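Local atomic coordinates of lysozyme C (PDB entry 5XUW), a protein that hydrolyses the beta-1,4 linkages between N-acetylmuramic acid and N-acetylglucosamine in bacterial peptidoglycan and binds one calcium ion. Residues K5-H10 with Y123-C127; K11-M17 with I88-I92; Y23-W28 with M105-W111; G55-L59 with D91-A95. All blocks are in the same frame, centred on the assembly; numbering follows the deposited sequence.

Contact 1: K5-H10 with Y123-C127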
loop_
_atom_site.group_PDB
_atom_site.type_symbol
_atom_site.label_atom_id
_atom_site.label_comp_id
_atom_site.label_asym_id
_atom_site.label_seq_id
_atom_site.Cartn_x
_atom_site.Cartn_y
_atom_site.Cartn_z
ATOM N N LYS A 5 5.755 -12.683 -1.407
ATOM C CA LYS A 5 6.408 -11.717 -0.529
ATOM C C LYS A 5 7.732 -11.222 -1.108
ATOM O O LYS A 5 7.975 -10.025 -1.165
ATOM C CB LYS A 5 6.635 -12.328 0.852
ATOM C CG LYS A 5 7.429 -11.436 1.791
ATOM C CD LYS A 5 7.240 -11.829 3.244
ATOM C CE LYS A 5 7.863 -13.165 3.568
ATOM N NZ LYS A 5 7.656 -13.495 5.010
ATOM N N CYS A 6 8.588 -12.143 -1.546
ATOM C CA CYS A 6 9.909 -11.751 -2.054
ATOM C C CYS A 6 9.876 -11.034 -3.404
ATOM O O CYS A 6 10.685 -10.130 -3.651
ATOM C CB CYS A 6 10.847 -12.952 -2.100
ATOM S SG CYS A 6 11.283 -13.517 -0.441
ATOM N N GLU A 7 8.950 -11.434 -4.273
ATOM C CA GLU A 7 8.713 -10.707 -5.509
ATOM C C GLU A 7 8.383 -9.243 -5.221
ATOM O O GLU A 7 8.945 -8.335 -5.850
ATOM C CB GLU A 7 7.556 -11.331 -6.277
ATOM C CG GLU A 7 7.328 -10.726 -7.649
ATOM C CD GLU A 7 6.106 -11.302 -8.329
ATOM O OE1 GLU A 7 5.366 -12.086 -7.691
ATOM O OE2 GLU A 7 5.898 -10.948 -9.503
ATOM N N LEU A 8 7.467 -9.021 -4.280
ATOM C CA LEU A 8 7.081 -7.654 -3.930
ATOM C C LEU A 8 8.257 -6.888 -3.338
ATOM O O LEU A 8 8.502 -5.748 -3.715
ATOM C CB LEU A 8 5.877 -7.628 -2.987
ATOM C CG LEU A 8 5.356 -6.222 -2.650
ATOM C CD1 LEU A 8 4.960 -5.452 -3.908
ATOM C CD2 LEU A 8 4.188 -6.286 -1.672
ATOM N N ALA A 9 9.002 -7.531 -2.442
ATOM C CA ALA A 9 10.173 -6.893 -1.814
ATOM C C ALA A 9 11.167 -6.364 -2.859
ATOM O O ALA A 9 11.620 -5.221 -2.798
ATOM C CB ALA A 9 10.858 -7.873 -0.884
ATOM N N HIS A 10 11.459 -7.185 -3.858
ATOM C CA HIS A 10 12.394 -6.782 -4.911
ATOM C C HIS A 10 11.858 -5.688 -5.840
ATOM O O HIS A 10 12.604 -4.787 -6.221
ATOM C CB HIS A 10 12.892 -8.010 -5.665
ATOM C CG HIS A 10 13.945 -8.738 -4.903
ATOM N ND1 HIS A 10 15.268 -8.365 -4.946
ATOM C CD2 HIS A 10 13.860 -9.730 -3.989
ATOM C CE1 HIS A 10 15.965 -9.137 -4.136
ATOM N NE2 HIS A 10 15.135 -9.979 -3.544
ATOM N N TYR A 123 11.624 -11.068 8.512
ATOM C CA TYR A 123 10.426 -11.078 7.659
ATOM C C TYR A 123 10.779 -11.247 6.175
ATOM O O TYR A 123 10.084 -11.961 5.446
ATOM C CB TYR A 123 9.590 -9.807 7.915
ATOM C CG TYR A 123 8.318 -9.683 7.081
ATOM C CD1 TYR A 123 7.217 -10.516 7.305
ATOM C CD2 TYR A 123 8.215 -8.717 6.083
ATOM C CE1 TYR A 123 6.056 -10.403 6.536
ATOM C CE2 TYR A 123 7.063 -8.589 5.317
ATOM C CZ TYR A 123 5.985 -9.429 5.536
ATOM O OH TYR A 123 4.848 -9.295 4.757
ATOM N N LEU A 124 11.866 -10.616 5.735
ATOM C CA LEU A 124 12.350 -10.759 4.358
ATOM C C LEU A 124 13.602 -11.637 4.266
ATOM O O LEU A 124 14.354 -11.542 3.292
ATOM C CB LEU A 124 12.614 -9.385 3.740
ATOM C CG LEU A 124 11.417 -8.427 3.690
ATOM C CD1 LEU A 124 11.833 -7.126 3.015
ATOM C CD2 LEU A 124 10.214 -9.065 3.000
ATOM N N ALA A 125 13.788 -12.537 5.229
ATOM C CA ALA A 125 15.000 -13.361 5.286
ATOM C C ALA A 125 15.133 -14.252 4.051
ATOM O O ALA A 125 16.225 -14.430 3.537
ATOM C CB ALA A 125 15.037 -14.189 6.566
ATOM N N SER A 126 14.016 -14.767 3.550
ATOM C CA SER A 126 14.034 -15.590 2.340
ATOM C C SER A 126 14.326 -14.804 1.051
ATOM O O SER A 126 14.643 -15.408 0.028
ATOM C CB SER A 126 12.726 -16.373 2.222
ATOM O OG SER A 126 11.599 -15.510 2.165
ATOM N N CYS A 127 14.230 -13.472 1.089
ATOM C CA CYS A 127 14.457 -12.636 -0.091
ATOM C C CYS A 127 15.907 -12.149 -0.262
ATOM O O CYS A 127 16.200 -11.487 -1.240
ATOM C CB CYS A 127 13.520 -11.421 -0.047
ATOM S SG CYS A 127 11.852 -11.796 0.538
#
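The covalent link between the helix and the C-terminal tail is the disulfide C6-C127, with SG bonded to SG at 2.1 Å and a chi3 of -77°. S126 lies beside it, its OG 3.3 Å from C6 SG. Two hydrogen bonds to backbone carbonyls, from K5 and H10, which bracket C6 in the helix, also hold the tail. K5 NZ donates to Y123 O over 2.9 Å, in the carbonyl plane, and H10 NE2 donates to C127 O over 3.0 Å, the oxygen lying close to the imidazole plane. A disulfide that ties the first helix to the last residues of the chain is a hallmark of the C-type lysozyme/alpha-lactalbumin fold; here it joins helix 5-14 to the short 3-10 turn 125-127. Aromatic contacts come from the same lysine. With CG anti to the backbone N (chi1 175°), K5 reaches out along the tail and lays CD over one face of the Y123 ring, 3.8 Å from its centroid. A bend at chi3 brings NZ over the same ring as an off-centre cation-pi partner, while the phenol OH bonds to E33. The apolar contacts are few: A9 CB meets L124 CD1 at 4.1 Å, and K5 CG touches L124 CD2.

Contact 2: K11-M17 with I88-I92; sequences KLKAQEM and IDDDI. With CA (calcium ion), chain C.
K11 opens the contact between helix 5-14 and the start of helix 89-100, the helix whose first turn supplies D90 and D91 to the calcium site characteristic of calcium-binding C-type lysozymes and alpha-lactalbumins. D90 OD1 binds the ion at 2.4 Å, and D91 OD1, D85 OD1, the backbone oxygens of K82 and N87 and two waters complete its coordination. The CG of K11 lies against I88 CD1 at 4.0 Å, the two side chains running antiparallel alongside each other. A bend at chi2 (55°) turns the end of the lysine across D89, where NZ forms a 2.7 Å salt bridge with OD1 on the syn side of the carboxylate. L12 follows on the buried side: its CD2 branch packs on I92 CD1 at 3.6 Å and also touches I88 CD1, while the rest of the residue faces L25, W28 and V29 of helix 25-36. At Q15 the helix ends. CG of this residue rests on I92 CD1 at 3.7 Å, and its amide lies beside the D89 carboxylate with the two planes only 22° apart. A water bridges the segments here, donating to Q15 OE1 and to D89 O. E16, with positive phi, is the C-prime residue of a Schellman motif, in which M17 N bonds to L12 O and E16 N to K13 O. This reversal brings M17 back toward I92, so that I92 is touched by L12, Q15 and M17. The last contact of the segment is M17 SD against I92 CG2, 3.8 Å apart.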
loop_
_atom_site.group_PDB
_atom_site.type_symbol
_atom_site.label_atom_id
_atom_site.label_comp_id
_atom_site.label_asym_id
_atom_site.label_seq_id
_atom_site.Cartn_x
_atom_site.Cartn_y
_atom_site.Cartn_z
ATOM N N LYS A 11 10.574 -5.757 -6.171
ATOM C CA LYS A 11 9.903 -4.694 -6.923
ATOM C C LYS A 11 9.974 -3.359 -6.166
ATOM O O LYS A 11 10.405 -2.344 -6.712
ATOM C CB LYS A 11 8.452 -5.093 -7.183
ATOM C CG LYS A 11 7.589 -4.058 -7.889
ATOM C CD LYS A 11 8.173 -3.585 -9.208
ATOM C CE LYS A 11 7.206 -2.643 -9.914
ATOM N NZ LYS A 11 7.761 -2.095 -11.183
ATOM N N LEU A 12 9.552 -3.373 -4.906
ATOM C CA LEU A 12 9.585 -2.168 -4.078
ATOM C C LEU A 12 11.008 -1.643 -3.901
ATOM O O LEU A 12 11.230 -0.430 -3.945
ATOM C CB LEU A 12 8.912 -2.416 -2.727
ATOM C CG LEU A 12 7.422 -2.784 -2.744
ATOM C CD1 LEU A 12 6.871 -2.763 -1.329
ATOM C CD2 LEU A 12 6.575 -1.893 -3.645
ATOM N N LYS A 13 11.972 -2.542 -3.729
ATOM C CA LYS A 13 13.385 -2.139 -3.660
ATOM C C LYS A 13 13.813 -1.394 -4.927
ATOM O O LYS A 13 14.496 -0.365 -4.852
ATOM C CB LYS A 13 14.302 -3.346 -3.438
ATOM C CG LYS A 13 15.781 -2.973 -3.307
ATOM C CD LYS A 13 16.647 -4.131 -2.843
ATOM C CE LYS A 13 18.136 -3.807 -2.951
ATOM N NZ LYS A 13 18.501 -2.568 -2.209
ATOM N N ALA A 14 13.407 -1.915 -6.077
ATOM C CA ALA A 14 13.753 -1.309 -7.367
ATOM C C ALA A 14 13.115 0.066 -7.558
ATOM O O ALA A 14 13.667 0.909 -8.273
ATOM C CB ALA A 14 13.358 -2.234 -8.508
ATOM N N GLN A 15 11.953 0.286 -6.936
ATOM C CA GLN A 15 11.276 1.593 -6.946
ATOM C C GLN A 15 11.642 2.467 -5.729
ATOM O O GLN A 15 10.858 3.320 -5.331
ATOM C CB GLN A 15 9.754 1.398 -7.010
ATOM C CG GLN A 15 9.258 0.609 -8.214
ATOM C CD GLN A 15 9.453 1.343 -9.523
ATOM O OE1 GLN A 15 9.057 2.500 -9.673
ATOM N NE2 GLN A 15 10.058 0.672 -10.480
ATOM N N GLU A 16 12.815 2.235 -5.135
ATOM C CA GLU A 16 13.392 3.096 -4.094
ATOM C C GLU A 16 12.561 3.205 -2.810
ATOM O O GLU A 16 12.585 4.237 -2.136
ATOM C CB GLU A 16 13.731 4.482 -4.671
ATOM C CG GLU A 16 14.778 4.415 -5.772
ATOM C CD GLU A 16 15.217 5.774 -6.285
ATOM O OE1 GLU A 16 16.235 5.811 -7.005
ATOM O OE2 GLU A 16 14.562 6.798 -5.979
ATOM N N MET A 17 11.852 2.134 -2.450
ATOM C CA MET A 17 11.000 2.165 -1.254
ATOM C C MET A 17 11.722 1.878 0.049
ATOM O O MET A 17 11.183 2.194 1.118
ATOM C CB MET A 17 9.816 1.211 -1.387
ATOM C CG MET A 17 8.813 1.646 -2.440
ATOM S SD MET A 17 7.992 3.171 -1.953
ATOM C CE MET A 17 6.544 2.544 -1.117
ATOM N N ILE A 88 2.206 -1.934 -10.518
ATOM C CA ILE A 88 1.995 -1.177 -9.272
ATOM C C ILE A 88 2.830 0.100 -9.170
ATOM O O ILE A 88 2.903 0.704 -8.107
ATOM C CB ILE A 88 2.214 -2.052 -8.009
ATOM C CG1 ILE A 88 3.658 -2.551 -7.891
ATOM C CG2 ILE A 88 1.241 -3.217 -8.004
ATOM C CD1 ILE A 88 4.010 -3.060 -6.505
ATOM N N ASP A 89 3.458 0.521 -10.260
ATOM C CA ASP A 89 4.238 1.754 -10.241
ATOM C C ASP A 89 3.422 2.961 -9.795
ATOM O O ASP A 89 3.902 3.753 -8.978
ATOM C CB ASP A 89 4.889 2.032 -11.598
ATOM C CG ASP A 89 6.016 1.059 -11.920
ATOM O OD1 ASP A 89 6.396 0.251 -11.048
ATOM O OD2 ASP A 89 6.515 1.089 -13.067
ATOM N N ASP A 90 2.200 3.094 -10.317
ATOM C CA ASP A 90 1.345 4.217 -9.924
ATOM C C ASP A 90 0.801 4.035 -8.503
ATOM O O ASP A 90 0.664 5.021 -7.751
ATOM C CB ASP A 90 0.248 4.543 -10.954
ATOM C CG ASP A 90 -0.581 3.344 -11.370
ATOM O OD1 ASP A 90 -0.523 2.288 -10.705
ATOM O OD2 ASP A 90 -1.299 3.458 -12.399
ATOM N N ASP A 91 0.551 2.790 -8.108
ATOM C CA ASP A 91 0.217 2.479 -6.692
ATOM C C ASP A 91 1.344 2.915 -5.760
ATOM O O ASP A 91 1.100 3.514 -4.692
ATOM C CB ASP A 91 -0.038 0.985 -6.461
ATOM C CG ASP A 91 -1.123 0.417 -7.347
ATOM O OD1 ASP A 91 -0.929 0.408 -8.575
ATOM O OD2 ASP A 91 -2.148 -0.059 -6.814
ATOM N N ILE A 92 2.577 2.623 -6.167
ATOM C CA ILE A 92 3.762 2.979 -5.370
ATOM C C ILE A 92 3.921 4.497 -5.275
ATOM O O ILE A 92 4.170 5.041 -4.198
ATOM C CB ILE A 92 5.042 2.349 -5.957
ATOM C CG1 ILE A 92 5.050 0.835 -5.701
ATOM C CG2 ILE A 92 6.303 2.995 -5.386
ATOM C CD1 ILE A 92 6.030 0.071 -6.559
HETATM CA CA CA C . -1.591 0.101 -10.926
HETATM O O HOH W 1 6.698 4.193 -8.928
HETATM O O HOH W 2 -1.014 0.809 -13.103
HETATM O O HOH W 3 -2.316 -1.804 -9.641
#

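Contact 3: Y23-W28 with M105-W111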
loop_
_atom_site.group_PDB
_atom_site.type_symbol
_atom_site.label_atom_id
_atom_site.label_comp_id
_atom_site.label_asym_id
_atom_site.label_seq_id
_atom_site.Cartn_x
_atom_site.Cartn_y
_atom_site.Cartn_z
ATOM N N TYR A 23 10.711 4.338 6.572
ATOM C CA TYR A 23 10.240 2.975 6.811
ATOM C C TYR A 23 11.001 1.977 5.957
ATOM O O TYR A 23 11.188 2.189 4.754
ATOM C CB TYR A 23 8.750 2.873 6.487
ATOM C CG TYR A 23 7.878 3.730 7.361
ATOM C CD1 TYR A 23 7.390 3.244 8.567
ATOM C CD2 TYR A 23 7.537 5.032 6.986
ATOM C CE1 TYR A 23 6.581 4.012 9.380
ATOM C CE2 TYR A 23 6.726 5.814 7.789
ATOM C CZ TYR A 23 6.259 5.305 8.990
ATOM O OH TYR A 23 5.436 6.079 9.781
ATOM N N SER A 24 11.410 0.878 6.579
ATOM C CA SER A 24 12.150 -0.171 5.901
ATOM C C SER A 24 11.316 -0.858 4.843
ATOM O O SER A 24 10.082 -0.851 4.895
ATOM C CB SER A 24 12.582 -1.241 6.895
ATOM O OG SER A 24 11.453 -1.962 7.366
ATOM N N LEU A 25 12.009 -1.493 3.910
ATOM C CA LEU A 25 11.362 -2.339 2.927
ATOM C C LEU A 25 10.454 -3.391 3.591
ATOM O O LEU A 25 9.354 -3.635 3.122
ATOM C CB LEU A 25 12.432 -3.012 2.075
ATOM C CG LEU A 25 11.995 -3.780 0.848
ATOM C CD1 LEU A 25 11.302 -2.861 -0.144
ATOM C CD2 LEU A 25 13.232 -4.424 0.233
ATOM N N ALA A 26 10.900 -4.001 4.688
ATOM C CA ALA A 26 10.073 -5.006 5.381
ATOM C C ALA A 26 8.746 -4.412 5.834
ATOM O O ALA A 26 7.698 -5.042 5.697
ATOM C CB ALA A 26 10.815 -5.612 6.555
ATOM N N ASN A 27 8.793 -3.194 6.363
ATOM C CA ASN A 27 7.558 -2.501 6.747
ATOM C C ASN A 27 6.596 -2.268 5.583
ATOM O O ASN A 27 5.392 -2.479 5.715
ATOM C CB ASN A 27 7.870 -1.195 7.487
ATOM C CG ASN A 27 7.970 -1.406 8.969
ATOM O OD1 ASN A 27 6.968 -1.690 9.620
ATOM N ND2 ASN A 27 9.179 -1.302 9.516
ATOM N N TRP A 28 7.135 -1.837 4.452
ATOM C CA TRP A 28 6.334 -1.641 3.236
ATOM C C TRP A 28 5.690 -2.942 2.735
ATOM O O TRP A 28 4.508 -2.968 2.362
ATOM C CB TRP A 28 7.215 -1.051 2.133
ATOM C CG TRP A 28 7.494 0.399 2.327
ATOM C CD1 TRP A 28 8.670 0.984 2.691
ATOM C CD2 TRP A 28 6.550 1.453 2.173
ATOM N NE1 TRP A 28 8.511 2.353 2.763
ATOM C CE2 TRP A 28 7.215 2.660 2.452
ATOM C CE3 TRP A 28 5.201 1.490 1.815
ATOM C CZ2 TRP A 28 6.574 3.901 2.365
ATOM C CZ3 TRP A 28 4.566 2.711 1.738
ATOM C CH2 TRP A 28 5.253 3.900 2.005
ATOM N N MET A 105 2.974 5.773 8.080
ATOM C CA MET A 105 2.408 4.472 7.712
ATOM C C MET A 105 1.183 4.101 8.538
ATOM O O MET A 105 0.427 3.208 8.140
ATOM C CB MET A 105 3.450 3.341 7.762
ATOM C CG MET A 105 4.353 3.264 6.540
ATOM S SD MET A 105 5.139 1.643 6.359
ATOM C CE MET A 105 3.774 0.721 5.727
ATOM N N SER A 106 0.937 4.802 9.655
ATOM C CA SER A 106 -0.288 4.563 10.428
ATOM C C SER A 106 -1.579 4.936 9.686
ATOM O O SER A 106 -2.657 4.656 10.178
ATOM C CB SER A 106 -0.230 5.259 11.790
ATOM O OG SER A 106 0.773 4.665 12.589
ATOM N N ALA A 107 -1.466 5.572 8.515
ATOM C CA ALA A 107 -2.587 5.672 7.576
ATOM C C ALA A 107 -3.210 4.311 7.244
ATOM O O ALA A 107 -4.422 4.222 6.994
ATOM C CB ALA A 107 -2.147 6.368 6.296
ATOM N N TRP A 108 -2.385 3.264 7.235
ATOM C CA TRP A 108 -2.833 1.922 6.883
ATOM C C TRP A 108 -3.170 1.157 8.162
ATOM O O TRP A 108 -2.288 0.776 8.931
ATOM C CB TRP A 108 -1.760 1.213 6.062
ATOM C CG TRP A 108 -1.636 1.719 4.642
ATOM C CD1 TRP A 108 -2.442 1.399 3.589
ATOM C CD2 TRP A 108 -0.629 2.610 4.118
ATOM N NE1 TRP A 108 -2.009 2.032 2.446
ATOM C CE2 TRP A 108 -0.901 2.787 2.742
ATOM C CE3 TRP A 108 0.457 3.283 4.681
ATOM C CZ2 TRP A 108 -0.107 3.596 1.919
ATOM C CZ3 TRP A 108 1.240 4.078 3.880
ATOM C CH2 TRP A 108 0.957 4.231 2.497
ATOM N N LYS A 109 -4.459 0.953 8.393
ATOM C CA LYS A 109 -4.914 0.330 9.642
ATOM C C LYS A 109 -4.420 -1.111 9.817
ATOM O O LYS A 109 -4.144 -1.538 10.937
ATOM C CB LYS A 109 -6.434 0.387 9.743
ATOM C CG LYS A 109 -6.982 1.811 9.797
ATOM C CD LYS A 109 -8.335 1.852 10.492
ATOM C CE LYS A 109 -9.077 3.152 10.223
ATOM N NZ LYS A 109 -10.435 3.139 10.840
ATOM N N ALA A 110 -4.301 -1.860 8.721
ATOM C CA ALA A 110 -3.803 -3.241 8.816
ATOM C C ALA A 110 -2.305 -3.269 9.172
ATOM O O ALA A 110 -1.865 -4.162 9.901
ATOM C CB ALA A 110 -4.092 -4.019 7.542
ATOM N N TRP A 111 -1.542 -2.290 8.688
ATOM C CA TRP A 111 -0.151 -2.130 9.110
ATOM C C TRP A 111 -0.082 -1.836 10.610
ATOM O O TRP A 111 0.714 -2.444 11.343
ATOM C CB TRP A 111 0.556 -1.038 8.297
ATOM C CG TRP A 111 1.973 -0.819 8.744
ATOM C CD1 TRP A 111 3.081 -1.530 8.373
ATOM C CD2 TRP A 111 2.412 0.152 9.678
ATOM N NE1 TRP A 111 4.196 -1.056 9.036
ATOM C CE2 TRP A 111 3.811 -0.014 9.837
ATOM C CE3 TRP A 111 1.764 1.164 10.398
ATOM C CZ2 TRP A 111 4.566 0.795 10.685
ATOM C CZ3 TRP A 111 2.517 1.958 11.242
ATOM C CH2 TRP A 111 3.905 1.778 11.366
#
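W111 NE1 donates to N27 OD1 over 2.9 Å, the shorter of the two hydrogen bonds that join the segments. The oxygen lies near the indole plane, whereas the donor is tilted 21° from the carbonyl plane of the amide. The other end of that amide is held too: N27 ND2 donates to S24 OG, which also accepts from N27 N as the N-cap of helix 25-36. Serine and tryptophan thus fix which way round the amide sits. The second cross-link runs from M105 N to Y23 OH, nearly straight at 3.0 Å.

Between these bonds M105 is wedged among aromatic rings. Its CG stands directly over the centre of the Y23 ring, 3.4 Å from the centroid, and SD lies over the same face toward CD1. The thioether then continues to W28, where SD sits over the six-membered ring, 4.5 Å from its centroid, a second Met-aromatic contact. A chi3 of 77° turns CE over the W28 face and toward N27 O. Y23 presents an edge to the face of W111 in an offset edge-to-face pair with perpendicular planes. W28 and W108 meet obliquely, CZ3 to CH2 at 4.0 Å.

V99 of helix 89-100 and M31 of helix 25-36 pack against this group. W108 bonds through NE1 to F57 O and lies beside E35, predicted to be catalytic. This aromatic and methionine cluster corresponds to the hydrophobic box of C-type lysozymes, in the alpha-domain beside the active-site cleft.

Contact 4: G55-L59 with D91-A95. With CA (calcium ion), chain C.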
loop_
_atom_site.group_PDB
_atom_site.type_symbol
_atom_site.label_atom_id
_atom_site.label_comp_id
_atom_site.label_asym_id
_atom_site.label_seq_id
_atom_site.Cartn_x
_atom_site.Cartn_y
_atom_site.Cartn_z
ATOM N N GLY A 55 -6.804 -1.942 -4.225
ATOM C CA GLY A 55 -5.524 -2.458 -4.664
ATOM C C GLY A 55 -4.612 -2.966 -3.575
ATOM O O GLY A 55 -5.029 -3.147 -2.426
ATOM N N LEU A 56 -3.363 -3.185 -3.972
ATOM C CA LEU A 56 -2.312 -3.756 -3.119
ATOM C C LEU A 56 -2.107 -2.990 -1.815
ATOM O O LEU A 56 -1.854 -3.599 -0.769
ATOM C CB LEU A 56 -0.996 -3.783 -3.899
ATOM C CG LEU A 56 0.229 -4.469 -3.294
ATOM C CD1 LEU A 56 -0.006 -5.963 -3.160
ATOM C CD2 LEU A 56 1.444 -4.221 -4.162
ATOM N N PHE A 57 -2.183 -1.656 -1.899
ATOM C CA PHE A 57 -2.026 -0.783 -0.740
ATOM C C PHE A 57 -3.343 -0.196 -0.230
ATOM O O PHE A 57 -3.323 0.708 0.603
ATOM C CB PHE A 57 -1.058 0.351 -1.059
ATOM C CG PHE A 57 0.268 -0.100 -1.611
ATOM C CD1 PHE A 57 1.000 -1.113 -0.992
ATOM C CD2 PHE A 57 0.813 0.527 -2.733
ATOM C CE1 PHE A 57 2.225 -1.513 -1.497
ATOM C CE2 PHE A 57 2.048 0.136 -3.232
ATOM C CZ PHE A 57 2.758 -0.880 -2.609
ATOM N N GLN A 58 -4.478 -0.704 -0.716
ATOM C CA GLN A 58 -5.793 -0.331 -0.222
ATOM C C GLN A 58 -5.957 1.188 -0.098
ATOM O O GLN A 58 -6.280 1.722 0.961
ATOM C CB GLN A 58 -6.077 -1.065 1.091
ATOM C CG GLN A 58 -6.330 -2.542 0.895
ATOM C CD GLN A 58 -7.660 -2.821 0.221
ATOM O OE1 GLN A 58 -8.703 -2.832 0.874
ATOM N NE2 GLN A 58 -7.633 -3.028 -1.093
ATOM N N LEU A 59 -5.751 1.859 -1.229
ATOM C CA LEU A 59 -5.797 3.313 -1.301
ATOM C C LEU A 59 -7.238 3.772 -1.457
ATOM O O LEU A 59 -7.980 3.248 -2.296
ATOM C CB LEU A 59 -4.924 3.807 -2.445
ATOM C CG LEU A 59 -3.459 3.390 -2.345
ATOM C CD1 LEU A 59 -2.747 3.565 -3.675
ATOM C CD2 LEU A 59 -2.753 4.149 -1.227
ATOM N N ASP A 91 0.551 2.790 -8.108
ATOM C CA ASP A 91 0.217 2.479 -6.692
ATOM C C ASP A 91 1.344 2.915 -5.760
ATOM O O ASP A 91 1.100 3.514 -4.692
ATOM C CB ASP A 91 -0.038 0.985 -6.461
ATOM C CG ASP A 91 -1.123 0.417 -7.347
ATOM O OD1 ASP A 91 -0.929 0.408 -8.575
ATOM O OD2 ASP A 91 -2.148 -0.059 -6.814
ATOM N N ILE A 92 2.577 2.623 -6.167
ATOM C CA ILE A 92 3.762 2.979 -5.370
ATOM C C ILE A 92 3.921 4.497 -5.275
ATOM O O ILE A 92 4.170 5.041 -4.198
ATOM C CB ILE A 92 5.042 2.349 -5.957
ATOM C CG1 ILE A 92 5.050 0.835 -5.701
ATOM C CG2 ILE A 92 6.303 2.995 -5.386
ATOM C CD1 ILE A 92 6.030 0.071 -6.559
ATOM N N SER A 93 3.816 5.177 -6.405
ATOM C CA SER A 93 3.905 6.636 -6.389
ATOM C C SER A 93 2.855 7.250 -5.466
ATOM O O SER A 93 3.160 8.199 -4.750
ATOM C CB SER A 93 3.799 7.217 -7.791
ATOM O OG SER A 93 2.638 6.751 -8.422
ATOM N N CYS A 94 1.644 6.688 -5.453
ATOM C CA CYS A 94 0.587 7.167 -4.570
ATOM C C CYS A 94 0.879 6.862 -3.097
ATOM O O CYS A 94 0.689 7.723 -2.228
ATOM C CB CYS A 94 -0.770 6.597 -4.984
ATOM S SG CYS A 94 -2.177 7.215 -4.031
ATOM N N ALA A 95 1.349 5.649 -2.810
ATOM C CA ALA A 95 1.708 5.290 -1.426
ATOM C C ALA A 95 2.832 6.193 -0.872
ATOM O O ALA A 95 2.825 6.558 0.315
ATOM C CB ALA A 95 2.099 3.825 -1.342
HETATM CA CA CA C . -1.591 0.101 -10.926
HETATM O O HOH W 4 -2.853 -2.841 -6.756
HETATM O O HOH W 5 -3.098 0.016 -4.170
HETATM O O HOH W 3 -2.316 -1.804 -9.641
HETATM O O HOH W 2 -1.014 0.809 -13.103
#
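F57 points its ring edge at the backbone of helix 89-100. D91 O and I92 N both lie near the ring plane, and CD2 approaches D91 O at 3.6 Å. Its chi1 of -53°, which sets CG anti to the carbonyl carbon, carries the ring across to the helix, where CD2 also meets A95 CB at 3.8 Å and CE2 touches I92 CG1. M31 and A32 of helix 25-36 and L12 of helix 5-14 also pack on this phenylalanine.

L59 reaches the same helix farther along. Its CD1 branch faces C94 SG at 3.7 Å and the neighbouring CB, with CD2 more distant; that sulfur is joined in the disulfide to C76.

No direct hydrogen bond crosses the contact, and water links the polar groups instead. D91 turns OD1 to calcium and OD2 to the loop. One water accepts from F57 N and donates to OD2 over 2.8 Å; another accepts from L56 N and probably donates to the same oxygen, though it has other acceptors nearby. The paired waters probably help hold the group in its metal-binding pose.

The loop is a type I turn from G55 to Q58. G55 O takes two donors, Q58 N and Q58 NE2, the latter at 2.9 Å and almost straight, so the glutamine side chain closes back over the turn. Q58 and L59 form a G1 beta bulge opposite the end of strand 53-54. This hairpin turn connects strands 53-54 and 59-60 of the beta-domain and sets it against the calcium-carrying helix, at the domain boundary of the C-type lysozyme fold.

The four contacts share a few helices of a compact monomer. Helix 5-14 serves contacts 1 and 2, whose centres lie 13 Å apart, and helix 89-100 serves contacts 2 and 4, 10 Å apart, which share D91, I92 and the calcium ion. Contact 1 joins the two ends of the chain and encloses the other three in sequence, while contacts 2 and 3 alternate their segments along it. Helix 25-36 supplies contact 3 and packs on the others. Contacts 3 and 4, 12 Å apart, meet where W108 NE1 hydrogen-bonds to F57 O, connecting the tryptophan cluster with the beta-hairpin. L8 touches I88 and L56, so the surface chain closure adjoins the metal-site packing.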